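Local coordinates for Cfl (Pectobacterium brasiliense, PDB 7A9J), which acts as a coronafacic acid ligase of the ATP-dependent AMP-binding enzyme family, probably activating carboxylic acids for amide or thioester formation, at residues S328-S332 against I344-Y350; P362-K367 against L378-P383. The protein carries 1 engineered substitution. All blocks are in the same frame, centred on the assembly; numbering follows the deposited sequence.

Following the chain from the N terminus, strand 331-335 turns back into strand 342-346, and contact 1 (328-332 with 344-350) closes this hairpin; residues of the enclosed loop, from Ser-333 to Pro-342, line the pocket that holds the bound indene carboxylic acid. The chain then runs through strand 356-360 before contact 2 (362-367 with 378-383) closes a second hairpin, made by strands 365-368 and 376-381. The two loops follow in series, neither enclosing nor crossing the other. The two contacts nevertheless meet in space: Ile-344 of contact 1 packs its CD1 against CD2 of Leu-378, at 3.7 Å, and also against Ile-380, joining the pocket hairpin to the more peripheral one.

Contact 1. Residues S328-S332 against I344-Y350; sequences SHLQS and IYHHDIY
Gln-331 and Tyr-345 meet where a beta hairpin begins to part, and the glutamine side chain reaches across to residues 345-347. Its CB lies 3.3 Å from His-346 O, and CG comes 3.5 Å from His-347 O. CG is anti to the carbonyl carbon (chi1 -56°) and the chain is extended beyond it, which carries the amide to the tyrosine hydroxyl. CD lies 3.4 Å from Tyr-345 OH, and OE1 accepts a 2.6 Å bond from Tyr-345 OH, which sits above the carbonyl plane, whereas OE1 itself lies in the plane of the ring, at its edge. NE2 lies near His-347 O, but at too poor an angle for a hydrogen bond.

Ser-332 and His-346 form an antiparallel hydrogen-bonded pair, with Ser-332 N to His-346 O and His-346 N to Ser-332 O both at 2.9 Å. From Ser-332 the strand leads directly into Ser-333 and the residues lining the ligand pocket. Beyond the pair, Ile-349 pushes CD1 tightly against Ser-332 CB, 3.4 Å away, while its N donates to Leu-330 O. That oxygen also accepts from a water that donates to Asp-348 OD2 as well and accepts from Tyr-350 N.

Gln-331 also pairs through its backbone with Cys-307 and Ala-309 of strand 306-311. Leu-330 and Ile-349 lie against helix 316-326, and on the other flank Tyr-345 bonds through its backbone to Trp-359 of strand 356-360.

Contact 2. Residues P362-K367 against L378-P383; sequences PGVEIK and LLIRSP
Residues 365-367 and 378-381 run antiparallel, their axes 4.7 Å apart at closest approach and their directions 155° apart. They form a beta hairpin in which Glu-365 with Arg-381 and Lys-367 with Leu-379 are hydrogen-bonded pairs, flanking the non-hydrogen-bonded pair Ile-366 with Ile-380. Around the central pair, CA-H...O contacts run from Ile-366 CA to Leu-379 O and from Ile-380 CA to Glu-365 O.

Glu-365, Lys-367, Leu-379 and Arg-381 share one face. Here Leu-379 CD1 rests 3.8 Å from Lys-367 CE; the lysine chain bends at chi3 (45°), and its ammonium end makes a cation-pi contact with Trp-403. The same tryptophan is touched by Glu-365, Leu-379 and Arg-381.

Ile-366 and Ile-380 point to the opposite face, where Ile-380 is buried. Leu-378 CD1 reaches Ile-366 CB at 3.9 Å, while Val-364 CG1 meets Ile-380 CG2 at 3.8 Å. The other branch of Val-364, CG2, lies 3.6 Å from CD of Pro-383, and both residues also touch Leu-212 of helix 203-214. Ile-380 and Leu-378 continue inward onto Ile-344, which lies on strand 342-346.

In a salt bridge, Arg-381 grips the carboxylate of Glu-365 side-on, with one nitrogen to each oxygen, and its NH1 is engaged by Asp-401 O. The carboxylate and guanidinium planes are turned 37° apart, and the two bonds differ accordingly: NE approaches OE2 of Glu-365 from above the carboxylate plane at 2.9 Å, while NH2 meets OE1 on its syn side at 2.8 Å, though also tilted out of the carboxylate plane, with OE1 in the guanidinium plane and the bond almost straight.

Contact 1. Residues S328-S332 against I344-Y350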
loop_
_atom_site.group_PDB
_atom_site.type_symbol
_atom_site.label_atom_id
_atom_site.label_comp_id
_atom_site.label_asym_id
_atom_site.label_seq_id
_atom_site.Cartn_x
_atom_site.Cartn_y
_atom_site.Cartn_z
ATOM N N SER A 328 7.693 -15.499 11.658
ATOM C CA SER A 328 6.361 -15.136 11.198
ATOM C C SER A 328 6.349 -15.338 9.689
ATOM O O SER A 328 7.392 -15.233 9.031
ATOM C CB SER A 328 6.031 -13.679 11.575
ATOM O OG SER A 328 4.720 -13.221 11.184
ATOM N N HIS A 329 5.164 -15.612 9.140
ATOM C CA HIS A 329 5.029 -16.082 7.757
ATOM C C HIS A 329 4.432 -14.936 6.963
ATOM O O HIS A 329 3.213 -14.713 7.004
ATOM C CB HIS A 329 4.157 -17.317 7.701
ATOM C CG HIS A 329 4.619 -18.406 8.626
ATOM N ND1 HIS A 329 5.394 -19.458 8.197
ATOM C CD2 HIS A 329 4.449 -18.581 9.969
ATOM C CE1 HIS A 329 5.664 -20.253 9.219
ATOM N NE2 HIS A 329 5.093 -19.749 10.304
ATOM N N LEU A 330 5.296 -14.147 6.324
ATOM C CA LEU A 330 4.851 -12.927 5.659
ATOM C C LEU A 330 3.865 -13.227 4.541
ATOM O O LEU A 330 3.967 -14.244 3.838
ATOM C CB LEU A 330 6.062 -12.165 5.084
ATOM C CG LEU A 330 5.782 -10.732 4.590
ATOM C CD1 LEU A 330 5.436 -9.763 5.762
ATOM C CD2 LEU A 330 7.091 -10.251 3.888
ATOM N N GLN A 331 2.921 -12.308 4.359
ATOM C CA GLN A 331 1.945 -12.366 3.292
ATOM C C GLN A 331 2.187 -11.153 2.416
ATOM O O GLN A 331 2.817 -10.192 2.848
ATOM C CB GLN A 331 0.507 -12.363 3.861
ATOM C CG GLN A 331 0.350 -13.516 4.855
ATOM C CD GLN A 331 -1.111 -13.722 5.295
ATOM O OE1 GLN A 331 -1.976 -12.949 4.925
ATOM N NE2 GLN A 331 -1.367 -14.807 5.983
ATOM N N SER A 332 1.583 -11.147 1.245
ATOM C CA SER A 332 1.669 -9.925 0.465
ATOM C C SER A 332 0.356 -9.660 -0.240
ATOM O O SER A 332 -0.444 -10.549 -0.492
ATOM C CB SER A 332 2.843 -9.968 -0.592
ATOM O OG SER A 332 2.679 -11.077 -1.471
ATOM N N ILE A 344 -4.432 -9.363 -6.089
ATOM C CA ILE A 344 -3.685 -10.609 -6.016
ATOM C C ILE A 344 -3.109 -10.696 -4.608
ATOM O O ILE A 344 -2.581 -9.712 -4.085
ATOM C CB ILE A 344 -2.582 -10.667 -7.103
ATOM C CG1 ILE A 344 -3.231 -10.772 -8.473
ATOM C CG2 ILE A 344 -1.698 -11.895 -6.857
ATOM C CD1 ILE A 344 -2.266 -10.413 -9.691
ATOM N N TYR A 345 -3.246 -11.855 -4.001
ATOM C CA TYR A 345 -2.924 -12.017 -2.603
ATOM C C TYR A 345 -2.080 -13.254 -2.400
ATOM O O TYR A 345 -2.434 -14.328 -2.887
ATOM C CB TYR A 345 -4.235 -12.093 -1.847
ATOM C CG TYR A 345 -4.168 -12.521 -0.399
ATOM C CD1 TYR A 345 -3.289 -11.932 0.485
ATOM C CD2 TYR A 345 -5.026 -13.517 0.065
ATOM C CE1 TYR A 345 -3.233 -12.324 1.847
ATOM C CE2 TYR A 345 -4.985 -13.940 1.410
ATOM C CZ TYR A 345 -4.083 -13.328 2.293
ATOM O OH TYR A 345 -4.077 -13.732 3.614
ATOM N N HIS A 346 -0.966 -13.096 -1.677
ATOM C CA HIS A 346 -0.102 -14.214 -1.384
ATOM C C HIS A 346 -0.222 -14.516 0.100
ATOM O O HIS A 346 0.320 -13.788 0.932
ATOM C CB HIS A 346 1.347 -13.917 -1.784
ATOM C CG HIS A 346 2.123 -15.157 -1.996
ATOM N ND1 HIS A 346 1.848 -16.318 -1.302
ATOM C CD2 HIS A 346 3.117 -15.460 -2.878
ATOM C CE1 HIS A 346 2.645 -17.286 -1.749
ATOM N NE2 HIS A 346 3.401 -16.796 -2.721
ATOM N N HIS A 347 -0.983 -15.551 0.441
ATOM C CA HIS A 347 -1.211 -15.802 1.859
ATOM C C HIS A 347 -0.041 -16.530 2.513
ATOM O O HIS A 347 -0.074 -16.753 3.698
ATOM C CB HIS A 347 -2.506 -16.617 2.013
ATOM C CG HIS A 347 -2.453 -17.907 1.290
ATOM N ND1 HIS A 347 -2.786 -18.007 -0.044
ATOM C CD2 HIS A 347 -2.085 -19.144 1.696
ATOM C CE1 HIS A 347 -2.637 -19.270 -0.435
ATOM N NE2 HIS A 347 -2.197 -19.979 0.591
ATOM N N ASP A 348 1.051 -16.867 1.778
ATOM C CA ASP A 348 2.196 -17.473 2.449
ATOM C C ASP A 348 3.456 -17.402 1.550
ATOM O O ASP A 348 3.835 -18.370 0.934
ATOM C CB ASP A 348 1.855 -18.930 2.801
ATOM C CG ASP A 348 2.861 -19.594 3.716
ATOM O OD1 ASP A 348 2.556 -20.760 4.072
ATOM O OD2 ASP A 348 3.954 -19.056 4.040
ATOM N N ILE A 349 4.082 -16.228 1.481
ATOM C CA ILE A 349 5.154 -16.007 0.497
ATOM C C ILE A 349 6.270 -17.002 0.683
ATOM O O ILE A 349 6.828 -17.534 -0.285
ATOM C CB ILE A 349 5.688 -14.580 0.658
ATOM C CG1 ILE A 349 4.561 -13.572 0.471
ATOM C CG2 ILE A 349 6.787 -14.393 -0.451
ATOM C CD1 ILE A 349 5.034 -12.147 0.924
ATOM N N TYR A 350 6.657 -17.233 1.940
ATOM C CA TYR A 350 7.858 -17.972 2.199
ATOM C C TYR A 350 7.701 -19.444 1.822
ATOM O O TYR A 350 8.690 -20.142 1.598
ATOM C CB TYR A 350 8.230 -17.785 3.659
ATOM C CG TYR A 350 9.520 -18.412 4.056
ATOM C CD1 TYR A 350 10.721 -18.173 3.335
ATOM C CD2 TYR A 350 9.583 -19.266 5.130
ATOM C CE1 TYR A 350 11.886 -18.756 3.698
ATOM C CE2 TYR A 350 10.776 -19.864 5.514
ATOM C CZ TYR A 350 11.929 -19.595 4.803
ATOM O OH TYR A 350 13.107 -20.192 5.149
HETATM O O HOH W 1 5.592 -20.347 5.415
HETATM O O HOH W 2 5.246 -16.618 4.384
#

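Contact 2. Residues P362-K367 against L378-P383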
loop_
_atom_site.group_PDB
_atom_site.type_symbol
_atom_site.label_atom_id
_atom_site.label_comp_id
_atom_site.label_asym_id
_atom_site.label_seq_id
_atom_site.Cartn_x
_atom_site.Cartn_y
_atom_site.Cartn_z
ATOM N N PRO A 362 -11.088 -13.227 -5.402
ATOM C CA PRO A 362 -12.365 -13.605 -6.044
ATOM C C PRO A 362 -12.867 -12.543 -7.012
ATOM O O PRO A 362 -12.802 -11.343 -6.741
ATOM C CB PRO A 362 -13.327 -13.810 -4.860
ATOM C CG PRO A 362 -12.422 -14.151 -3.698
ATOM C CD PRO A 362 -11.171 -13.303 -3.920
ATOM N N GLY A 363 -13.277 -13.018 -8.203
ATOM C CA GLY A 363 -13.760 -12.156 -9.262
ATOM C C GLY A 363 -12.677 -11.509 -10.099
ATOM O O GLY A 363 -12.992 -10.881 -11.112
ATOM N N VAL A 364 -11.422 -11.568 -9.668
ATOM C CA VAL A 364 -10.340 -10.967 -10.434
ATOM C C VAL A 364 -10.045 -11.851 -11.649
ATOM O O VAL A 364 -9.966 -13.088 -11.540
ATOM C CB VAL A 364 -9.092 -10.784 -9.541
ATOM C CG1 VAL A 364 -7.869 -10.296 -10.341
ATOM C CG2 VAL A 364 -9.391 -9.769 -8.414
ATOM N N GLU A 365 -9.965 -11.229 -12.825
ATOM C CA GLU A 365 -9.616 -11.935 -14.055
ATOM C C GLU A 365 -8.211 -11.561 -14.462
ATOM O O GLU A 365 -7.842 -10.390 -14.381
ATOM C CB GLU A 365 -10.572 -11.562 -15.194
ATOM C CG GLU A 365 -12.070 -11.597 -14.816
ATOM C CD GLU A 365 -12.884 -10.844 -15.852
ATOM O OE1 GLU A 365 -13.051 -11.403 -16.969
ATOM O OE2 GLU A 365 -13.280 -9.689 -15.591
ATOM N N ILE A 366 -7.432 -12.536 -14.937
ATOM C CA ILE A 366 -6.095 -12.172 -15.390
ATOM C C ILE A 366 -5.913 -12.711 -16.782
ATOM O O ILE A 366 -6.577 -13.675 -17.186
ATOM C CB ILE A 366 -4.957 -12.676 -14.466
ATOM C CG1 ILE A 366 -4.898 -14.191 -14.436
ATOM C CG2 ILE A 366 -5.077 -12.088 -13.006
ATOM C CD1 ILE A 366 -3.515 -14.645 -14.302
ATOM N N LYS A 367 -5.039 -12.046 -17.535
ATOM C CA LYS A 367 -4.582 -12.552 -18.805
ATOM C C LYS A 367 -3.074 -12.376 -18.839
ATOM O O LYS A 367 -2.538 -11.372 -18.355
ATOM C CB LYS A 367 -5.272 -11.829 -19.984
ATOM C CG LYS A 367 -4.561 -11.933 -21.317
ATOM C CD LYS A 367 -5.479 -11.499 -22.464
ATOM C CE LYS A 367 -6.225 -10.208 -22.112
ATOM N NZ LYS A 367 -6.999 -9.708 -23.292
ATOM N N LEU A 378 1.514 -9.545 -17.223
ATOM C CA LEU A 378 0.285 -9.717 -16.456
ATOM C C LEU A 378 -0.671 -8.571 -16.767
ATOM O O LEU A 378 -0.320 -7.396 -16.577
ATOM C CB LEU A 378 0.586 -9.745 -14.966
ATOM C CG LEU A 378 -0.590 -9.737 -14.040
ATOM C CD1 LEU A 378 -1.421 -10.965 -14.327
ATOM C CD2 LEU A 378 -0.021 -9.712 -12.604
ATOM N N LEU A 379 -1.858 -8.930 -17.253
ATOM C CA LEU A 379 -2.985 -8.031 -17.458
ATOM C C LEU A 379 -4.102 -8.391 -16.485
ATOM O O LEU A 379 -4.349 -9.568 -16.221
ATOM C CB LEU A 379 -3.507 -8.148 -18.895
ATOM C CG LEU A 379 -2.497 -8.140 -20.047
ATOM C CD1 LEU A 379 -3.189 -8.119 -21.400
ATOM C CD2 LEU A 379 -1.629 -6.951 -19.870
ATOM N N ILE A 380 -4.799 -7.388 -15.951
ATOM C CA ILE A 380 -5.743 -7.649 -14.865
ATOM C C ILE A 380 -7.042 -6.902 -15.129
ATOM O O ILE A 380 -7.026 -5.731 -15.519
ATOM C CB ILE A 380 -5.192 -7.258 -13.472
ATOM C CG1 ILE A 380 -3.895 -8.028 -13.180
ATOM C CG2 ILE A 380 -6.269 -7.550 -12.350
ATOM C CD1 ILE A 380 -3.135 -7.411 -12.036
ATOM N N ARG A 381 -8.165 -7.579 -14.901
ATOM C CA ARG A 381 -9.448 -6.917 -14.776
ATOM C C ARG A 381 -10.020 -7.187 -13.377
ATOM O O ARG A 381 -10.038 -8.335 -12.916
ATOM C CB ARG A 381 -10.396 -7.395 -15.882
ATOM C CG ARG A 381 -11.642 -6.550 -16.032
ATOM C CD ARG A 381 -12.122 -6.681 -17.511
ATOM N NE ARG A 381 -12.437 -8.070 -17.833
ATOM C CZ ARG A 381 -12.686 -8.524 -19.059
ATOM N NH1 ARG A 381 -12.661 -7.690 -20.088
ATOM N NH2 ARG A 381 -12.968 -9.814 -19.248
ATOM N N SER A 382 -10.447 -6.139 -12.714
ATOM C CA SER A 382 -10.860 -6.259 -11.309
ATOM C C SER A 382 -12.386 -6.210 -11.166
ATOM O O SER A 382 -13.061 -5.556 -11.978
ATOM C CB SER A 382 -10.226 -5.130 -10.480
ATOM O OG SER A 382 -10.853 -5.066 -9.195
ATOM N N PRO A 383 -12.965 -6.931 -10.190
ATOM C CA PRO A 383 -14.409 -6.786 -9.938
ATOM C C PRO A 383 -14.760 -5.462 -9.310
ATOM O O PRO A 383 -15.948 -5.090 -9.302
ATOM C CB PRO A 383 -14.734 -7.955 -8.997
ATOM C CG PRO A 383 -13.469 -8.117 -8.186
ATOM C CD PRO A 383 -12.357 -7.889 -9.249
#